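Long-range contacts in esterase D (Cellvibrio japonicus, PDB 2W87), which carries a family 35 carbohydrate-binding module, the domain described here, which binds glucuronic acid, in an enzyme that probably takes part in degrading plant cell walls: residues F11-G16 / A40-I45; L71-G76 / G106-Q111; V83-T88 / Q95-D100. All blocks are in the same frame, centred on the assembly; numbering follows the deposited sequence. Where two conformers were deposited one is given.

The three contacts belong to one carbohydrate-binding module of antiparallel strands. Interactions 1 and 2 share a sheet: strands 40-47 and 106-114 are neighbours in it, the centres of the two interactions lie about 11 Å apart, and Val42 CG1 meets Ile109 CG2 at 3.5 Å. Interaction 3 joins the edge of that sheet to a second one; its centre is about 18 Å from that of interaction 2, which it touches through Leu71 CB and Val83 CG2 at 3.9 Å. Interactions 1 and 3 do not touch and lie on opposite sides of the chain's centre. Neither reaches the glucuronic acid: the side chain of Val14 stays about 9 Å and that of Thr88 about 10 Å away.

Interaction 1. Residues F11-G16 / A40-I45; sequences FCRVDG and AVVWAI
Chi1 of -173° sets Phe11 CG anti to the backbone N, and chi1 of -55° sets Trp43 CG anti to the carbonyl carbon; the rings that follow meet as an offset edge-to-face pair, planes at 86°, the edge of Phe11 toward the face of Trp43, with Phe11 CD1 3.6 Å from Trp43 NE1. Val41 CG1 touches Phe11 CE1 and sits over a face of the indole near its rim, a methyl of a beta-branched valine small enough to lie against both rings. Beyond them lie Ala31 and Ile123.

On the other face Arg13 lays its guanidinium over Val42, NH1 3.3 Å from CG2, while NE and NH2 grip Asp15 side-on, one nitrogen to each oxygen. OD2 takes NH2 on its syn side and Ala40 N, at 3.0 Å, on its anti side, letting Asp15 bind the arginine of its own segment and the backbone opposite. Cys12 SG, in a disulfide with Cys138, rests on Ala44 CB at 3.6 Å.

The backbone N of Cys12 (2.8 Å) and of Arg13 (3.2 Å) both donate to Val42 O, from the same face of its plane: a classic beta bulge in an antiparallel strand pair of this carbohydrate-binding module.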
ATOM      1  N   PHE A  11       5.299  -1.635  -8.546  1.00 13.54           N
ATOM      2  CA  PHE A  11       5.221  -2.522  -7.367  1.00 13.32           C
ATOM      3  C   PHE A  11       6.630  -3.009  -7.099  1.00 13.49           C
ATOM      4  O   PHE A  11       7.262  -3.591  -7.987  1.00 14.29           O
ATOM      5  CB  PHE A  11       4.278  -3.694  -7.594  1.00 13.68           C
ATOM      6  CG  PHE A  11       4.050  -4.528  -6.347  1.00 13.20           C
ATOM      7  CD1 PHE A  11       2.993  -4.236  -5.503  1.00 13.10           C
ATOM      8  CD2 PHE A  11       4.878  -5.559  -6.023  1.00 14.69           C
ATOM      9  CE1 PHE A  11       2.743  -4.982  -4.374  1.00 13.74           C
ATOM     10  CE2 PHE A  11       4.660  -6.306  -4.857  1.00 15.56           C
ATOM     11  CZ  PHE A  11       3.596  -6.002  -4.030  1.00 14.60           C
ATOM     12  N   CYS A  12       7.125  -2.787  -5.891  1.00 12.75           N
ATOM     13  CA  CYS A  12       8.518  -3.079  -5.591  1.00 13.34           C
ATOM     14  C   CYS A  12       8.753  -4.348  -4.784  1.00 13.46           C
ATOM     15  O   CYS A  12       9.676  -5.103  -5.068  1.00 13.78           O
ATOM     16  CB  CYS A  12       9.176  -1.888  -4.890  1.00 13.92           C
ATOM     17  SG  CYS A  12       9.275  -0.467  -5.948  1.00 17.51           S
ATOM     18  N   ARG A  13       7.986  -4.549  -3.736  1.00 12.58           N
ATOM     19  CA  ARG A  13       8.300  -5.606  -2.796  1.00 13.21           C
ATOM     20  C   ARG A  13       7.151  -5.867  -1.859  1.00 11.63           C
ATOM     21  O   ARG A  13       6.378  -4.968  -1.561  1.00 10.10           O
ATOM     22  CB  ARG A  13       9.525  -5.225  -1.927  1.00 14.14           C
ATOM     23  CG  ARG A  13      10.053  -6.361  -1.104  1.00 17.79           C
ATOM     24  CD  ARG A  13      11.191  -5.961  -0.224  1.00 17.56           C
ATOM     25  NE  ARG A  13      10.773  -5.565   1.109  1.00 20.75           N
ATOM     26  CZ  ARG A  13      10.804  -4.318   1.576  1.00 21.93           C
ATOM     27  NH1 ARG A  13      11.225  -3.316   0.801  1.00 24.01           N
ATOM     28  NH2 ARG A  13      10.403  -4.067   2.820  1.00 19.18           N
ATOM     29  N   VAL A  14       7.025  -7.129  -1.461  1.00 11.16           N
ATOM     30  CA  VAL A  14       6.243  -7.516  -0.275  1.00 10.90           C
ATOM     31  C   VAL A  14       7.112  -8.432   0.597  1.00 11.31           C
ATOM     32  O   VAL A  14       7.762  -9.347   0.095  1.00 11.48           O
ATOM     33  CB  VAL A  14       4.909  -8.208  -0.609  1.00 10.97           C
ATOM     34  CG1 VAL A  14       5.102  -9.393  -1.541  1.00 11.77           C
ATOM     35  CG2 VAL A  14       4.158  -8.615   0.684  1.00 11.10           C
ATOM     36  N   ASP A  15       7.144  -8.123   1.894  1.00 10.80           N
ATOM     37  CA  ASP A  15       7.720  -9.035   2.882  1.00 11.38           C
ATOM     38  C   ASP A  15       6.662 -10.066   3.199  1.00 11.59           C
ATOM     39  O   ASP A  15       5.850  -9.888   4.116  1.00 11.98           O
ATOM     40  CB  ASP A  15       8.145  -8.279   4.128  1.00 11.27           C
ATOM     41  CG  ASP A  15       9.163  -7.208   3.829  1.00 13.27           C
ATOM     42  OD1 ASP A  15      10.104  -7.513   3.030  1.00 14.51           O
ATOM     43  OD2 ASP A  15       9.001  -6.056   4.355  1.00 13.00           O
ATOM     44  N   GLY A  16       6.662 -11.134   2.421  1.00 12.17           N
ATOM     45  CA  GLY A  16       5.543 -12.083   2.406  1.00 11.71           C
ATOM     46  C   GLY A  16       5.383 -12.654   1.006  1.00 12.61           C
ATOM     47  O   GLY A  16       6.363 -12.951   0.349  1.00 13.47           O
ATOM     48  N   ALA A  40       6.243  -5.230   5.318  1.00 11.14           N
ATOM     49  CA  ALA A  40       5.861  -4.145   4.430  1.00 10.95           C
ATOM     50  C   ALA A  40       5.421  -4.547   3.027  1.00 10.38           C
ATOM     51  O   ALA A  40       5.710  -5.671   2.529  1.00  9.66           O
ATOM     52  CB  ALA A  40       6.973  -3.103   4.363  1.00 11.23           C
ATOM     53  N   VAL A  41       4.693  -3.609   2.411  1.00  9.24           N
ATOM     54  CA  VAL A  41       4.452  -3.603   0.975  1.00 10.00           C
ATOM     55  C   VAL A  41       5.061  -2.319   0.493  1.00  9.62           C
ATOM     56  O   VAL A  41       4.897  -1.265   1.144  1.00  9.74           O
ATOM     57  CB  VAL A  41       2.947  -3.689   0.598  1.00 10.06           C
ATOM     58  CG1 VAL A  41       2.783  -3.770  -0.939  1.00 10.29           C
ATOM     59  CG2 VAL A  41       2.320  -4.895   1.274  1.00 10.16           C
ATOM     60  N   VAL A  42       5.770  -2.382  -0.635  1.00  9.07           N
ATOM     61  CA  VAL A  42       6.508  -1.221  -1.142  1.00  9.82           C
ATOM     62  C   VAL A  42       6.199  -0.956  -2.618  1.00 10.79           C
ATOM     63  O   VAL A  42       6.200  -1.882  -3.447  1.00 10.69           O
ATOM     64  CB  VAL A  42       8.048  -1.365  -0.955  1.00  9.70           C
ATOM     65  CG1 VAL A  42       8.786  -0.092  -1.372  1.00 11.43           C
ATOM     66  CG2 VAL A  42       8.401  -1.737   0.479  1.00  9.92           C
ATOM     67  N   TRP A  43       5.916   0.318  -2.908  1.00 10.77           N
ATOM     68  CA  TRP A  43       5.683   0.825  -4.254  1.00 10.96           C
ATOM     69  C   TRP A  43       6.627   1.964  -4.539  1.00 11.50           C
ATOM     70  O   TRP A  43       7.215   2.554  -3.634  1.00 11.16           O
ATOM     71  CB  TRP A  43       4.261   1.371  -4.413  1.00 11.08           C
ATOM     72  CG  TRP A  43       3.161   0.421  -4.064  1.00 11.03           C
ATOM     73  CD1 TRP A  43       2.556  -0.432  -4.888  1.00 10.37           C
ATOM     74  CD2 TRP A  43       2.546   0.267  -2.781  1.00 11.71           C
ATOM     75  NE1 TRP A  43       1.586  -1.147  -4.216  1.00 11.42           N
ATOM     76  CE2 TRP A  43       1.553  -0.722  -2.915  1.00 11.55           C
ATOM     77  CE3 TRP A  43       2.730   0.878  -1.540  1.00 11.88           C
ATOM     78  CZ2 TRP A  43       0.747  -1.108  -1.861  1.00 12.19           C
ATOM     79  CZ3 TRP A  43       1.915   0.493  -0.491  1.00 11.73           C
ATOM     80  CH2 TRP A  43       0.953  -0.494  -0.653  1.00 12.13           C
ATOM     81  N   ALA A  44       6.710   2.327  -5.812  1.00 11.86           N
ATOM     82  CA  ALA A  44       7.538   3.453  -6.234  1.00 11.99           C
ATOM     83  C   ALA A  44       6.754   4.300  -7.226  1.00 12.24           C
ATOM     84  O   ALA A  44       6.232   3.780  -8.214  1.00 12.57           O
ATOM     85  CB  ALA A  44       8.814   2.988  -6.875  1.00 12.24           C
ATOM     86  N   ILE A  45       6.708   5.603  -6.969  1.00 12.26           N
ATOM     87  CA  ILE A  45       5.951   6.542  -7.800  1.00 12.77           C
ATOM     88  C   ILE A  45       6.866   7.675  -8.223  1.00 12.84           C
ATOM     89  O   ILE A  45       7.540   8.255  -7.386  1.00 11.63           O
ATOM     90  CB  ILE A  45       4.801   7.165  -6.985  1.00 13.00           C
ATOM     91  CG1 ILE A  45       3.879   6.074  -6.399  1.00 14.95           C
ATOM     92  CG2 ILE A  45       4.017   8.098  -7.843  1.00 14.77           C
ATOM     93  CD1 ILE A  45       3.187   6.555  -5.101  1.00 16.72           C
TER

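Interaction 2. Residues L71-G76 / G106-Q111; sequences LVINGG and GNNIVQ
Asn74 reaches across to segment 106-111 with both ends of its amide, while its backbone N donates to Ile109 O at 2.8 Å. OD1 takes the N-H of Ile109 at 2.9 Å, a nearly straight bond (176°) although the donor stands above the carbonyl plane. ND2 gives a hydrogen to Asn107 O at 3.2 Å, the acceptor lying in the amide plane, and another to Asn78 OD1. The side chain thus adds two bonds to the ladder beyond the backbone bond of Asn74: asparagine offers a donor and an acceptor on a short stem and tolerates the positive phi found here (53°).

Water 1 donates to Asn74 OD1 and accepts from Asn107 ND2; Asn107 OD1 accepts from Asn137 N. Water 2 accepts from Gly75 N and donates to Ile109 O, giving that carbonyl a second donor.

Strands 69-73 and 106-114 are antiparallel neighbours in a sheet of the module, and Val72 and Gln111 make a hydrogen-bonded pair: Val72 N to Gln111 O at 2.9 Å, Gln111 N to Val72 O at 3.0 Å. Gln111 NE2 is occupied by Ser113 OG.

The side chains of Leu71 and Val110 cross obliquely, CD1 of Leu71 3.7 Å from CG1 of Val110, apolar branched residues suited to the buried face of a sheet. Ile73 CG2 lies 3.5 Å from Asn108 OD1, an oxygen satisfied by Val104 N.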
ATOM      1  N   LEU A  71       3.070   4.514   6.964  1.00 12.29           N
ATOM      2  CA  LEU A  71       3.361   4.722   5.553  1.00 12.64           C
ATOM      3  C   LEU A  71       4.439   5.783   5.475  1.00 13.08           C
ATOM      4  O   LEU A  71       4.227   6.900   5.944  1.00 12.72           O
ATOM      5  CB  LEU A  71       2.109   5.159   4.784  1.00 13.31           C
ATOM      6  CG  LEU A  71       2.368   5.244   3.262  1.00 14.15           C
ATOM      7  CD1 LEU A  71       1.171   4.837   2.455  1.00 17.79           C
ATOM      8  CD2 LEU A  71       2.853   6.600   2.838  1.00 15.11           C
ATOM      9  N   VAL A  72       5.590   5.436   4.900  1.00 12.64           N
ATOM     10  CA  VAL A  72       6.721   6.372   4.837  0.50 12.86           C
ATOM     11  C   VAL A  72       7.134   6.577   3.388  1.00 13.25           C
ATOM     12  O   VAL A  72       7.006   5.680   2.557  1.00 13.24           O
ATOM     13  CB  VAL A  72       7.946   5.941   5.706  0.50 12.74           C
ATOM     14  CG1 VAL A  72       7.522   5.765   7.165  0.50 13.33           C
ATOM     15  CG2 VAL A  72       8.616   4.650   5.170  0.50 11.47           C
ATOM     16  N   ILE A  73       7.604   7.780   3.088  1.00 13.41           N
ATOM     17  CA  ILE A  73       8.073   8.105   1.755  1.00 14.38           C
ATOM     18  C   ILE A  73       9.587   8.248   1.822  1.00 14.77           C
ATOM     19  O   ILE A  73      10.121   8.989   2.659  1.00 15.37           O
ATOM     20  CB  ILE A  73       7.420   9.370   1.244  1.00 15.10           C
ATOM     21  CG1 ILE A  73       5.902   9.193   1.215  1.00 17.38           C
ATOM     22  CG2 ILE A  73       7.928   9.725  -0.122  1.00 15.99           C
ATOM     23  CD1 ILE A  73       5.168  10.402   0.675  1.00 20.84           C
ATOM     24  N   ASN A  74      10.280   7.526   0.963  1.00 15.27           N
ATOM     25  CA  ASN A  74      11.734   7.544   0.926  1.00 16.53           C
ATOM     26  C   ASN A  74      12.393   7.260   2.284  1.00 17.57           C
ATOM     27  O   ASN A  74      13.309   7.945   2.714  1.00 17.88           O
ATOM     28  CB  ASN A  74      12.197   8.848   0.300  1.00 16.08           C
ATOM     29  CG  ASN A  74      11.875   8.912  -1.176  1.00 15.83           C
ATOM     30  OD1 ASN A  74      11.711   7.871  -1.849  1.00 15.54           O
ATOM     31  ND2 ASN A  74      11.796  10.122  -1.699  1.00 15.79           N
ATOM     32  N   GLY A  75      11.939   6.190   2.911  1.00 19.22           N
ATOM     33  CA  GLY A  75      12.566   5.669   4.128  1.00 20.77           C
ATOM     34  C   GLY A  75      12.389   6.660   5.253  1.00 21.99           C
ATOM     35  O   GLY A  75      13.215   6.726   6.168  1.00 22.64           O
ATOM     36  N   GLY A  76      11.346   7.479   5.167  1.00 22.13           N
ATOM     37  CA  GLY A  76      11.039   8.396   6.255  1.00 23.03           C
ATOM     38  C   GLY A  76      11.651   9.770   6.065  1.00 23.75           C
ATOM     39  O   GLY A  76      11.267  10.714   6.746  1.00 24.12           O
ATOM     40  N   GLY A 106      10.129  13.825  -8.489  1.00 16.28           N
ATOM     41  CA  GLY A 106      11.008  12.678  -8.717  1.00 15.88           C
ATOM     42  C   GLY A 106      10.525  11.405  -8.058  1.00 15.08           C
ATOM     43  O   GLY A 106       9.338  11.165  -7.994  1.00 14.23           O
ATOM     44  N   ASN A 107      11.450  10.600  -7.556  1.00 13.32           N
ATOM     45  CA  ASN A 107      11.112   9.255  -7.091  1.00 13.09           C
ATOM     46  C   ASN A 107      10.613   9.280  -5.675  1.00 12.87           C
ATOM     47  O   ASN A 107      11.201   9.949  -4.824  1.00 13.21           O
ATOM     48  CB  ASN A 107      12.328   8.343  -7.149  1.00 12.99           C
ATOM     49  CG  ASN A 107      11.954   6.898  -7.336  1.00 12.35           C
ATOM     50  OD1 ASN A 107      11.180   6.572  -8.241  1.00 12.67           O
ATOM     51  ND2 ASN A 107      12.502   6.010  -6.484  1.00 13.92           N
ATOM     52  N   ASN A 108       9.531   8.539  -5.441  1.00 12.19           N
ATOM     53  CA  ASN A 108       8.935   8.387  -4.122  1.00 11.34           C
ATOM     54  C   ASN A 108       8.730   6.903  -3.878  1.00 11.42           C
ATOM     55  O   ASN A 108       7.841   6.295  -4.502  1.00 10.36           O
ATOM     56  CB  ASN A 108       7.566   9.062  -4.102  1.00 11.34           C
ATOM     57  CG  ASN A 108       7.649  10.557  -4.245  1.00 12.48           C
ATOM     58  OD1 ASN A 108       7.600  11.285  -3.244  1.00 13.37           O
ATOM     59  ND2 ASN A 108       7.722  11.039  -5.501  1.00 11.77           N
ATOM     60  N   ILE A 109       9.572   6.312  -3.020  1.00 10.81           N
ATOM     61  CA  ILE A 109       9.413   4.935  -2.602  1.00 11.69           C
ATOM     62  C   ILE A 109       8.489   4.959  -1.387  1.00 12.01           C
ATOM     63  O   ILE A 109       8.797   5.551  -0.360  1.00 12.72           O
ATOM     64  CB  ILE A 109      10.778   4.245  -2.315  1.00 10.81           C
ATOM     65  CG1 ILE A 109      11.622   4.219  -3.600  1.00 11.04           C
ATOM     66  CG2 ILE A 109      10.577   2.846  -1.816  1.00 11.70           C
ATOM     67  CD1 ILE A 109      13.056   3.757  -3.393  1.00 12.96           C
ATOM     68  N   VAL A 110       7.322   4.372  -1.562  1.00 12.24           N
ATOM     69  CA  VAL A 110       6.283   4.361  -0.556  1.00 12.50           C
ATOM     70  C   VAL A 110       6.258   2.987   0.135  1.00 12.25           C
ATOM     71  O   VAL A 110       6.006   1.975  -0.508  1.00 11.42           O
ATOM     72  CB  VAL A 110       4.936   4.656  -1.210  1.00 12.52           C
ATOM     73  CG1 VAL A 110       3.809   4.536  -0.176  1.00 13.81           C
ATOM     74  CG2 VAL A 110       4.960   6.035  -1.877  1.00 13.75           C
ATOM     75  N   GLN A 111       6.571   2.955   1.421  1.00 12.18           N
ATOM     76  CA  GLN A 111       6.589   1.720   2.191  1.00 13.55           C
ATOM     77  C   GLN A 111       5.479   1.745   3.229  1.00 12.70           C
ATOM     78  O   GLN A 111       5.470   2.606   4.118  1.00 13.03           O
ATOM     79  CB  GLN A 111       7.955   1.504   2.857  1.00 13.86           C
ATOM     80  CG  GLN A 111       8.022   0.289   3.753  1.00 16.60           C
ATOM     81  CD  GLN A 111       9.451  -0.160   4.117  1.00 17.31           C
ATOM     82  OE1 GLN A 111      10.414   0.153   3.428  1.00 21.57           O
ATOM     83  NE2 GLN A 111       9.575  -0.900   5.221  1.00 21.34           N
TER
HETATM   84  O   HOH W   1      13.640   7.394  -4.040  1.00 21.41           O
HETATM   85  O   HOH W   2      10.169   4.355   1.921  1.00 20.83           O

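Interaction 3. Residues V83-T88 / Q95-D100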
ATOM      1  N   VAL A  83      -1.833   4.854   8.602  1.00 13.42           N
ATOM      2  CA  VAL A  83      -2.963   4.381   7.807  1.00 14.14           C
ATOM      3  C   VAL A  83      -3.777   3.439   8.675  1.00 13.40           C
ATOM      4  O   VAL A  83      -3.256   2.458   9.170  1.00 13.31           O
ATOM      5  CB  VAL A  83      -2.505   3.638   6.527  1.00 14.16           C
ATOM      6  CG1 VAL A  83      -3.684   3.191   5.701  1.00 15.40           C
ATOM      7  CG2 VAL A  83      -1.599   4.532   5.677  1.00 14.81           C
ATOM      8  N   SER A  84      -5.041   3.775   8.882  1.00 13.46           N
ATOM      9  CA  SER A  84      -5.931   2.958   9.709  1.00 13.65           C
ATOM     10  C   SER A  84      -6.529   1.867   8.855  1.00 13.34           C
ATOM     11  O   SER A  84      -7.113   2.163   7.807  1.00 12.73           O
ATOM     12  CB  SER A  84      -7.059   3.814  10.265  1.00 15.02           C
ATOM     13  OG  SER A  84      -6.544   4.862  11.060  1.00 17.63           O
ATOM     14  N   LEU A  85      -6.442   0.633   9.330  1.00 12.22           N
ATOM     15  CA  LEU A  85      -6.856  -0.544   8.571  1.00 11.32           C
ATOM     16  C   LEU A  85      -7.695  -1.482   9.462  1.00 11.61           C
ATOM     17  O   LEU A  85      -7.245  -2.536   9.899  1.00 10.70           O
ATOM     18  CB  LEU A  85      -5.609  -1.235   8.024  1.00 11.25           C
ATOM     19  CG  LEU A  85      -4.790  -0.405   7.011  1.00 10.44           C
ATOM     20  CD1 LEU A  85      -3.422  -1.076   6.700  1.00 10.68           C
ATOM     21  CD2 LEU A  85      -5.555  -0.177   5.724  1.00 11.86           C
ATOM     22  N   PRO A  86      -8.948  -1.104   9.705  1.00 11.42           N
ATOM     23  CA  PRO A  86      -9.857  -1.903  10.511  1.00 11.81           C
ATOM     24  C   PRO A  86     -10.269  -3.198   9.847  1.00 12.55           C
ATOM     25  O   PRO A  86     -10.017  -3.418   8.673  1.00 12.39           O
ATOM     26  CB  PRO A  86     -11.064  -0.958  10.734  1.00 12.10           C
ATOM     27  CG  PRO A  86     -10.997  -0.004   9.595  1.00 12.26           C
ATOM     28  CD  PRO A  86      -9.560   0.147   9.233  1.00 11.43           C
ATOM     29  N   THR A  87     -10.884  -4.089  10.610  1.00 12.86           N
ATOM     30  CA  THR A  87     -11.354  -5.331  10.019  0.60 13.55           C
ATOM     31  C   THR A  87     -12.365  -5.033   8.912  1.00 13.64           C
ATOM     32  O   THR A  87     -13.090  -4.036   8.974  1.00 14.50           O
ATOM     33  CB  THR A  87     -11.979  -6.250  11.058  0.60 13.33           C
ATOM     34  OG1 THR A  87     -12.517  -7.395  10.388  0.60 14.68           O
ATOM     35  CG2 THR A  87     -13.078  -5.530  11.830  0.60 13.93           C
ATOM     36  N   THR A  88     -12.391  -5.888   7.890  1.00 13.52           N
ATOM     37  CA  THR A  88     -13.394  -5.809   6.820  1.00 13.83           C
ATOM     38  C   THR A  88     -14.459  -6.892   6.966  1.00 14.38           C
ATOM     39  O   THR A  88     -15.439  -6.903   6.214  1.00 15.16           O
ATOM     40  CB  THR A  88     -12.754  -5.960   5.434  1.00 13.08           C
ATOM     41  OG1 THR A  88     -12.125  -7.245   5.340  1.00 12.90           O
ATOM     42  CG2 THR A  88     -11.716  -4.866   5.199  1.00 12.70           C
ATOM     43  N   GLN A  95     -12.123  -3.325   1.291  1.00 11.69           N
ATOM     44  CA  GLN A  95     -12.498  -1.934   1.531  1.00 12.20           C
ATOM     45  C   GLN A  95     -11.296  -1.054   1.127  1.00 12.99           C
ATOM     46  O   GLN A  95     -10.218  -1.564   0.748  1.00 12.12           O
ATOM     47  CB  GLN A  95     -12.877  -1.750   2.997  1.00 12.53           C
ATOM     48  CG  GLN A  95     -14.026  -2.580   3.448  1.00 14.18           C
ATOM     49  CD  GLN A  95     -15.344  -2.314   2.746  1.00 17.33           C
ATOM     50  OE1 GLN A  95     -15.515  -1.315   2.051  1.00 19.78           O
ATOM     51  NE2 GLN A  95     -16.291  -3.222   2.927  1.00 20.04           N
ATOM     52  N   THR A  96     -11.468   0.254   1.223  1.00 13.60           N
ATOM     53  CA  THR A  96     -10.360   1.147   0.988  1.00 14.38           C
ATOM     54  C   THR A  96     -10.050   2.002   2.199  1.00 14.30           C
ATOM     55  O   THR A  96     -10.924   2.324   3.029  1.00 14.59           O
ATOM     56  CB  THR A  96     -10.579   2.071  -0.220  1.00 15.33           C
ATOM     57  OG1 THR A  96     -11.760   2.859  -0.031  1.00 17.38           O
ATOM     58  CG2 THR A  96     -10.687   1.263  -1.525  1.00 16.45           C
ATOM     59  N   ALA A  97      -8.784   2.380   2.287  1.00 14.21           N
ATOM     60  CA  ALA A  97      -8.353   3.408   3.214  1.00 14.09           C
ATOM     61  C   ALA A  97      -7.739   4.497   2.351  1.00 15.19           C
ATOM     62  O   ALA A  97      -7.086   4.213   1.359  1.00 14.05           O
ATOM     63  CB  ALA A  97      -7.339   2.872   4.216  1.00 13.79           C
ATOM     64  N   THR A  98      -7.947   5.752   2.722  1.00 16.22           N
ATOM     65  CA  THR A  98      -7.389   6.837   1.923  1.00 18.03           C
ATOM     66  C   THR A  98      -6.616   7.780   2.808  1.00 18.82           C
ATOM     67  O   THR A  98      -7.054   8.099   3.914  1.00 18.61           O
ATOM     68  CB  THR A  98      -8.471   7.614   1.141  1.00 19.37           C
ATOM     69  OG1 THR A  98      -7.839   8.574   0.278  1.00 23.17           O
ATOM     70  CG2 THR A  98      -9.420   8.323   2.106  1.00 20.62           C
ATOM     71  N   ILE A  99      -5.467   8.218   2.300  1.00 18.31           N
ATOM     72  CA  ILE A  99      -4.634   9.185   2.982  1.00 18.74           C
ATOM     73  C   ILE A  99      -4.081  10.180   1.952  1.00 17.85           C
ATOM     74  O   ILE A  99      -3.743   9.791   0.824  1.00 16.40           O
ATOM     75  CB  ILE A  99      -3.503   8.486   3.754  1.00 19.78           C
ATOM     76  CG1 ILE A  99      -2.693   9.492   4.567  1.00 22.15           C
ATOM     77  CG2 ILE A  99      -2.607   7.691   2.828  1.00 20.76           C
ATOM     78  CD1 ILE A  99      -2.120   8.913   5.796  1.00 24.32           C
ATOM     79  N   ASP A 100      -4.062  11.455   2.318  1.00 17.05           N
ATOM     80  CA  ASP A 100      -3.389  12.443   1.497  1.00 17.29           C
ATOM     81  C   ASP A 100      -1.925  12.537   1.927  1.00 16.92           C
ATOM     82  O   ASP A 100      -1.603  12.532   3.107  1.00 17.16           O
ATOM     83  CB  ASP A 100      -4.069  13.801   1.590  1.00 17.82           C
ATOM     84  CG  ASP A 100      -5.338  13.891   0.734  1.00 19.61           C
ATOM     85  OD1 ASP A 100      -5.723  12.917   0.067  1.00 20.86           O
ATOM     86  OD2 ASP A 100      -5.946  14.972   0.711  1.00 24.95           O
TER
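Gln95 meets Thr88 where the two segments, running in nearly opposite directions, pack at the border between two antiparallel sheets of the beta-sandwich (jelly-roll) fold of family 35 carbohydrate-binding modules. Strand 95-103 is an outer strand of one sheet, and segment 83-88 leaves the end of strand 80-83, which belongs to the other. The contact rests on side-chain packing, and each chain takes its backbone bonds from other neighbours: Gln95 pairs with Tyr59 and Ala97 with Ile57, whereas Val83 pairs with Gly69 and Leu85 with Arg67, a residue that binds the glucuronate.

Gln95 CG lies anti to the carbonyl carbon (chi1 -60°), and there meets Thr88 CG2 at 3.7 Å as the two side chains slide past each other in opposite directions. Threonine suits this position because it is two-sided: its methyl packs against the glutamine stem while OG1 is held by Thr93 O and Asn61 N.

Thr96 turns away, and Ala97 comes next, its CB directed at the facing segment. This single methyl meets three groups: Ser84 O at 3.7 Å, Leu85 CD2 at 3.8 Å and Val83 CG1 at 4.0 Å. A small residue lets the loop backbone come this near. Leucine reaches the methyl with the end of its chain, and the side chain of Leu85 also touches Tyr59, Leu120 and Pro121.

Thr98 again turns away, its OG1 bonded to Leu55 O, in the alternation expected of a strand. Ile99 points its CB at segment 83-88 once more, a beta-branched residue opposite another, and closes the contact more loosely, with its CG2 4.4 Å from Val83 CG2.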